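Long-range contacts in probable enoyl-CoA hydratase/isomerase (Pseudomonas aeruginosa PAO1, PDB 5YLO), which probably acts on unsaturated fatty acyl-CoA thioesters as a Delta3,Delta2-enoyl-CoA isomerase of the enoyl-CoA hydratase/isomerase family: residues 29-34 with 83-89; 92-97 with 117-122. Numbering follows the deposited sequence.

Overall arrangement
Both contacts use helix 85-97: interaction 1 engages its N-terminal turn, interaction 2 its last turns. In interaction 1 that first turn meets the start of helix 31-46 and the loop before it, about 15 Å from the chain centre, in a partly buried site. Interaction 2 lies about 5 Å from that centre and is a buried contact with the end of helix 114-120. The chemistry follows: aromatic rings, a weak indole hydrogen bond and a capped helix start in interaction 1, leucine and sulfur packing in interaction 2. Their centres are 14 Å apart, yet they join directly through Leu34 CD2 and Leu92 CD2 at 3.7 Å. Both also touch the second subunit.

Interaction 1. Residues 29-34 with 83-89; sequences LDIPTL and YGWTEAA
Two helix starts meet here. Residues 29-30 are extended and lead into helix 31-46; Asp30 is its N-cap, with chi1 p, and OD1 accepts from Thr33 N at 3.0 Å. In the partner segment, Gly84 occupies the N-cap position of helix 85-97. The CA register pairs Ile31 with Trp85 (5.8 Å) and Leu34 with Ala89 (6.1 Å). Both Ile31 and Leu34 are mt rotamers. Along 83-89, Tyr83 (chi1 t) comes first, its CE1 3.5 Å from Ile31 CD1, while its hydroxyl hydrogen-bonds Glu70, which also accepts from Ile31 N. At Gly84, the carbonyl carbon C sits 3.8 Å from the same Ile31 CD1. Trp85 (chi1 t, chi2 92°) swings its indole across the gap: NE1 donates a weak bond to Leu29 O (3.3 Å, 145°), and Leu34 CD1 makes a CH-pi contact over one face, 3.7 Å from the five-membered ring centroid. A turn later, Ala88 CB meets Leu34 CD1 at 3.8 Å and Ile31 CG2 at 4.4 Å. Finally Leu34 CD1 packs 3.7 Å from Ala89 N and 4.0 Å from Ala89 CB. Small alanines opposite branched side chains give close helix-to-helix packing, joining two helices of the crotonase fold.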
# COMPACT_ATOMS: atom_id res chain seq x y z
N LEU A 29 12.72 -26.83 0.14
CA LEU A 29 11.34 -27.30 0.27
C LEU A 29 11.10 -28.49 -0.65
O LEU A 29 11.27 -28.37 -1.87
CB LEU A 29 10.36 -26.17 -0.04
CG LEU A 29 10.33 -24.99 0.93
CD1 LEU A 29 9.47 -23.84 0.40
CD2 LEU A 29 9.85 -25.43 2.31
N ASP A 30 10.71 -29.62 -0.08
CA ASP A 30 10.26 -30.77 -0.84
C ASP A 30 8.91 -31.21 -0.30
O ASP A 30 8.43 -30.71 0.72
CB ASP A 30 11.27 -31.93 -0.80
CG ASP A 30 11.68 -32.30 0.61
OD1 ASP A 30 11.06 -31.81 1.58
OD2 ASP A 30 12.62 -33.11 0.75
N ILE A 31 8.28 -32.15 -1.00
CA ILE A 31 6.94 -32.60 -0.61
C ILE A 31 6.90 -33.08 0.83
O ILE A 31 5.97 -32.71 1.57
CB ILE A 31 6.40 -33.62 -1.62
CG1 ILE A 31 6.39 -33.01 -3.02
CG2 ILE A 31 4.97 -34.00 -1.26
CD1 ILE A 31 5.63 -33.82 -4.06
N PRO A 32 7.87 -33.87 1.34
CA PRO A 32 7.80 -34.25 2.77
C PRO A 32 7.81 -33.05 3.70
O PRO A 32 7.06 -33.04 4.68
CB PRO A 32 9.04 -35.12 2.95
CG PRO A 32 9.30 -35.70 1.63
CD PRO A 32 8.96 -34.60 0.65
N THR A 33 8.65 -32.04 3.43
CA THR A 33 8.66 -30.84 4.26
C THR A 33 7.35 -30.08 4.13
O THR A 33 6.74 -29.68 5.13
CB THR A 33 9.84 -29.96 3.88
OG1 THR A 33 10.99 -30.78 3.64
CG2 THR A 33 10.16 -28.97 4.99
N LEU A 34 6.90 -29.86 2.89
CA LEU A 34 5.64 -29.16 2.65
C LEU A 34 4.50 -29.81 3.43
O LEU A 34 3.79 -29.14 4.18
CB LEU A 34 5.32 -29.12 1.16
CG LEU A 34 6.31 -28.38 0.25
CD1 LEU A 34 5.93 -28.57 -1.21
CD2 LEU A 34 6.37 -26.90 0.61
N TYR A 83 4.23 -35.48 -10.45
CA TYR A 83 4.88 -34.74 -9.38
C TYR A 83 3.94 -33.66 -8.85
O TYR A 83 3.53 -32.77 -9.59
CB TYR A 83 6.17 -34.11 -9.92
CG TYR A 83 7.06 -33.49 -8.87
CD1 TYR A 83 7.12 -34.00 -7.58
CD2 TYR A 83 7.83 -32.37 -9.17
CE1 TYR A 83 7.94 -33.43 -6.62
CE2 TYR A 83 8.65 -31.79 -8.22
CZ TYR A 83 8.70 -32.32 -6.95
OH TYR A 83 9.51 -31.74 -6.00
N GLY A 84 3.60 -33.76 -7.57
CA GLY A 84 2.61 -32.86 -7.00
C GLY A 84 3.18 -31.80 -6.08
O GLY A 84 2.56 -31.47 -5.06
N TRP A 85 4.34 -31.25 -6.43
CA TRP A 85 4.98 -30.26 -5.56
C TRP A 85 4.19 -28.96 -5.53
O TRP A 85 3.92 -28.42 -4.45
CB TRP A 85 6.41 -30.00 -6.02
CG TRP A 85 7.13 -29.03 -5.14
CD1 TRP A 85 7.91 -29.31 -4.06
CD2 TRP A 85 7.12 -27.60 -5.26
NE1 TRP A 85 8.38 -28.15 -3.49
CE2 TRP A 85 7.92 -27.09 -4.22
CE3 TRP A 85 6.52 -26.70 -6.15
CZ2 TRP A 85 8.13 -25.72 -4.04
CZ3 TRP A 85 6.73 -25.35 -5.97
CH2 TRP A 85 7.53 -24.87 -4.93
N THR A 86 3.82 -28.44 -6.71
CA THR A 86 3.07 -27.19 -6.77
C THR A 86 1.78 -27.29 -5.96
O THR A 86 1.42 -26.35 -5.24
CB THR A 86 2.78 -26.82 -8.22
OG1 THR A 86 4.00 -26.50 -8.89
CG2 THR A 86 1.84 -25.62 -8.29
N GLU A 87 1.10 -28.43 -6.06
CA GLU A 87 -0.15 -28.61 -5.33
C GLU A 87 0.08 -28.60 -3.82
O GLU A 87 -0.70 -28.02 -3.06
CB GLU A 87 -0.83 -29.91 -5.76
CG GLU A 87 -1.35 -29.92 -7.20
CD GLU A 87 -0.24 -29.83 -8.24
OE1 GLU A 87 0.81 -30.47 -8.05
OE2 GLU A 87 -0.42 -29.11 -9.25
N ALA A 88 1.17 -29.23 -3.37
CA ALA A 88 1.47 -29.26 -1.94
C ALA A 88 1.90 -27.89 -1.43
O ALA A 88 1.58 -27.51 -0.30
CB ALA A 88 2.54 -30.30 -1.65
N ALA A 89 2.64 -27.14 -2.25
CA ALA A 89 3.12 -25.83 -1.82
C ALA A 89 1.97 -24.82 -1.72
O ALA A 89 1.88 -24.08 -0.74
CB ALA A 89 4.20 -25.32 -2.78

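Interaction 2. Residues 92-97 with 117-122; sequences LMGRLH and DLALCC
Residues 92-97 are regular helix, the last turns of helix 85-97. From residue 117 the partner segment continues helix 114-120 into a turn, Cys121 still near-helical (phi/psi -74/-12) and Cys122 extended (-83/157). The backbones come nearest at the C-terminal ends, where the CA atoms of His97 and Cys121 are 4.3 Å apart. This close approach allows a CA-H...O contact from His97 CA to Cys121 O, 3.3 Å and nearly straight at 165°. Leu96 CD2 touches the carbonyl oxygen Leu118 O at 3.4 Å.

Apolar packing does most of the work. Leu92, Leu96 and Leu118 all adopt tp rotamers and converge: Leu118 CD1 lies 3.7 Å from Leu92 CD2 and 4.1 Å from Leu96 CD2. Leu96 CD2 also reaches Cys121 CB (3.7 Å).

The sulfur side chains of Met93, Cys121 and Cys122 make a second group of contacts. Met93, rotamer mmt, brings SD to 3.7 Å from both Leu118 CD1 and Cys121 SG, and its CE to 3.8 Å from Asp117 CB. Cys121 (chi1 m) points toward the partner helix and has the largest covered area of the contact, its SG 3.5 Å from Met93 O. Cys122 points away, but its SG still meets Leu96 CD2 at 4.0 Å.

Around the contact, Leu96 and Leu118 rest on Leu55 of strand 52-56, while Met93 packs on Leu229 of the second subunit. Asp117 OD2 has a weak hydrogen bond to a bound glycerol. Helices 85-97 and 114-120 pack together beside strand 52-56, a parallel strand of the mixed central sheet, within the buried core of the crotonase fold.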
# COMPACT_ATOMS: atom_id res chain seq x y z
N LEU A 92 -0.06 -25.28 1.31
CA LEU A 92 0.65 -24.83 2.51
C LEU A 92 0.64 -23.31 2.62
O LEU A 92 0.38 -22.77 3.70
CB LEU A 92 2.08 -25.36 2.50
CG LEU A 92 3.04 -24.75 3.53
CD1 LEU A 92 2.63 -25.12 4.95
CD2 LEU A 92 4.47 -25.19 3.26
N MET A 93 0.91 -22.62 1.52
CA MET A 93 0.93 -21.16 1.55
C MET A 93 -0.42 -20.60 1.96
O MET A 93 -0.49 -19.64 2.74
CB MET A 93 1.35 -20.60 0.19
CG MET A 93 2.72 -21.05 -0.27
SD MET A 93 4.02 -20.50 0.84
CE MET A 93 5.46 -21.07 -0.05
N GLY A 94 -1.50 -21.19 1.46
CA GLY A 94 -2.83 -20.68 1.77
C GLY A 94 -3.19 -20.80 3.24
O GLY A 94 -3.79 -19.89 3.82
N ARG A 95 -2.92 -21.98 3.82
CA ARG A 95 -3.19 -22.26 5.23
C ARG A 95 -2.37 -21.42 6.22
O ARG A 95 -2.91 -20.91 7.21
CB ARG A 95 -3.00 -23.75 5.53
CG ARG A 95 -3.20 -24.12 6.99
CD ARG A 95 -3.01 -25.62 7.20
NE ARG A 95 -3.99 -26.40 6.45
CZ ARG A 95 -5.18 -26.76 6.93
NH1 ARG A 95 -6.01 -27.47 6.18
NH2 ARG A 95 -5.54 -26.40 8.15
N LEU A 96 -1.08 -21.28 5.96
CA LEU A 96 -0.19 -20.48 6.79
C LEU A 96 -0.60 -19.01 6.76
O LEU A 96 -0.63 -18.34 7.79
CB LEU A 96 1.26 -20.64 6.35
CG LEU A 96 2.28 -19.84 7.17
CD1 LEU A 96 2.25 -20.29 8.63
CD2 LEU A 96 3.67 -19.98 6.58
N HIS A 97 -0.94 -18.51 5.57
CA HIS A 97 -1.30 -17.11 5.42
C HIS A 97 -2.58 -16.78 6.17
O HIS A 97 -2.72 -15.69 6.72
CB HIS A 97 -1.45 -16.78 3.93
CG HIS A 97 -2.17 -15.50 3.65
ND1 HIS A 97 -3.40 -15.47 3.03
CD2 HIS A 97 -1.84 -14.22 3.90
CE1 HIS A 97 -3.80 -14.21 2.91
NE2 HIS A 97 -2.87 -13.43 3.44
N ASP A 117 8.61 -16.81 0.05
CA ASP A 117 7.15 -16.82 0.09
C ASP A 117 6.62 -17.43 1.38
O ASP A 117 5.57 -17.01 1.88
CB ASP A 117 6.59 -17.58 -1.12
CG ASP A 117 6.94 -16.91 -2.44
OD1 ASP A 117 7.35 -15.73 -2.43
OD2 ASP A 117 6.80 -17.57 -3.49
N LEU A 118 7.34 -18.40 1.94
CA LEU A 118 6.93 -19.00 3.21
C LEU A 118 6.96 -17.97 4.34
O LEU A 118 6.08 -17.97 5.21
CB LEU A 118 7.83 -20.19 3.53
CG LEU A 118 7.21 -21.28 4.41
CD1 LEU A 118 5.96 -21.84 3.75
CD2 LEU A 118 8.22 -22.38 4.68
N ALA A 119 7.97 -17.10 4.34
CA ALA A 119 8.05 -16.06 5.36
C ALA A 119 7.00 -14.97 5.15
O ALA A 119 6.51 -14.39 6.12
CB ALA A 119 9.45 -15.46 5.39
N LEU A 120 6.65 -14.69 3.89
CA LEU A 120 5.66 -13.66 3.60
C LEU A 120 4.26 -14.05 4.04
O LEU A 120 3.43 -13.17 4.30
CB LEU A 120 5.67 -13.33 2.11
CG LEU A 120 7.04 -12.92 1.56
CD1 LEU A 120 7.00 -12.69 0.06
CD2 LEU A 120 7.56 -11.69 2.29
N CYS A 121 3.98 -15.35 4.14
CA CYS A 121 2.69 -15.82 4.64
C CYS A 121 2.56 -15.66 6.15
O CYS A 121 1.45 -15.80 6.68
CB CYS A 121 2.48 -17.29 4.26
SG CYS A 121 2.36 -17.59 2.48
N CYS A 122 3.65 -15.38 6.85
CA CYS A 122 3.58 -15.13 8.27
C CYS A 122 3.18 -13.68 8.53
O CYS A 122 3.35 -12.79 7.69
CB CYS A 122 4.92 -15.44 8.94
SG CYS A 122 5.45 -17.16 8.76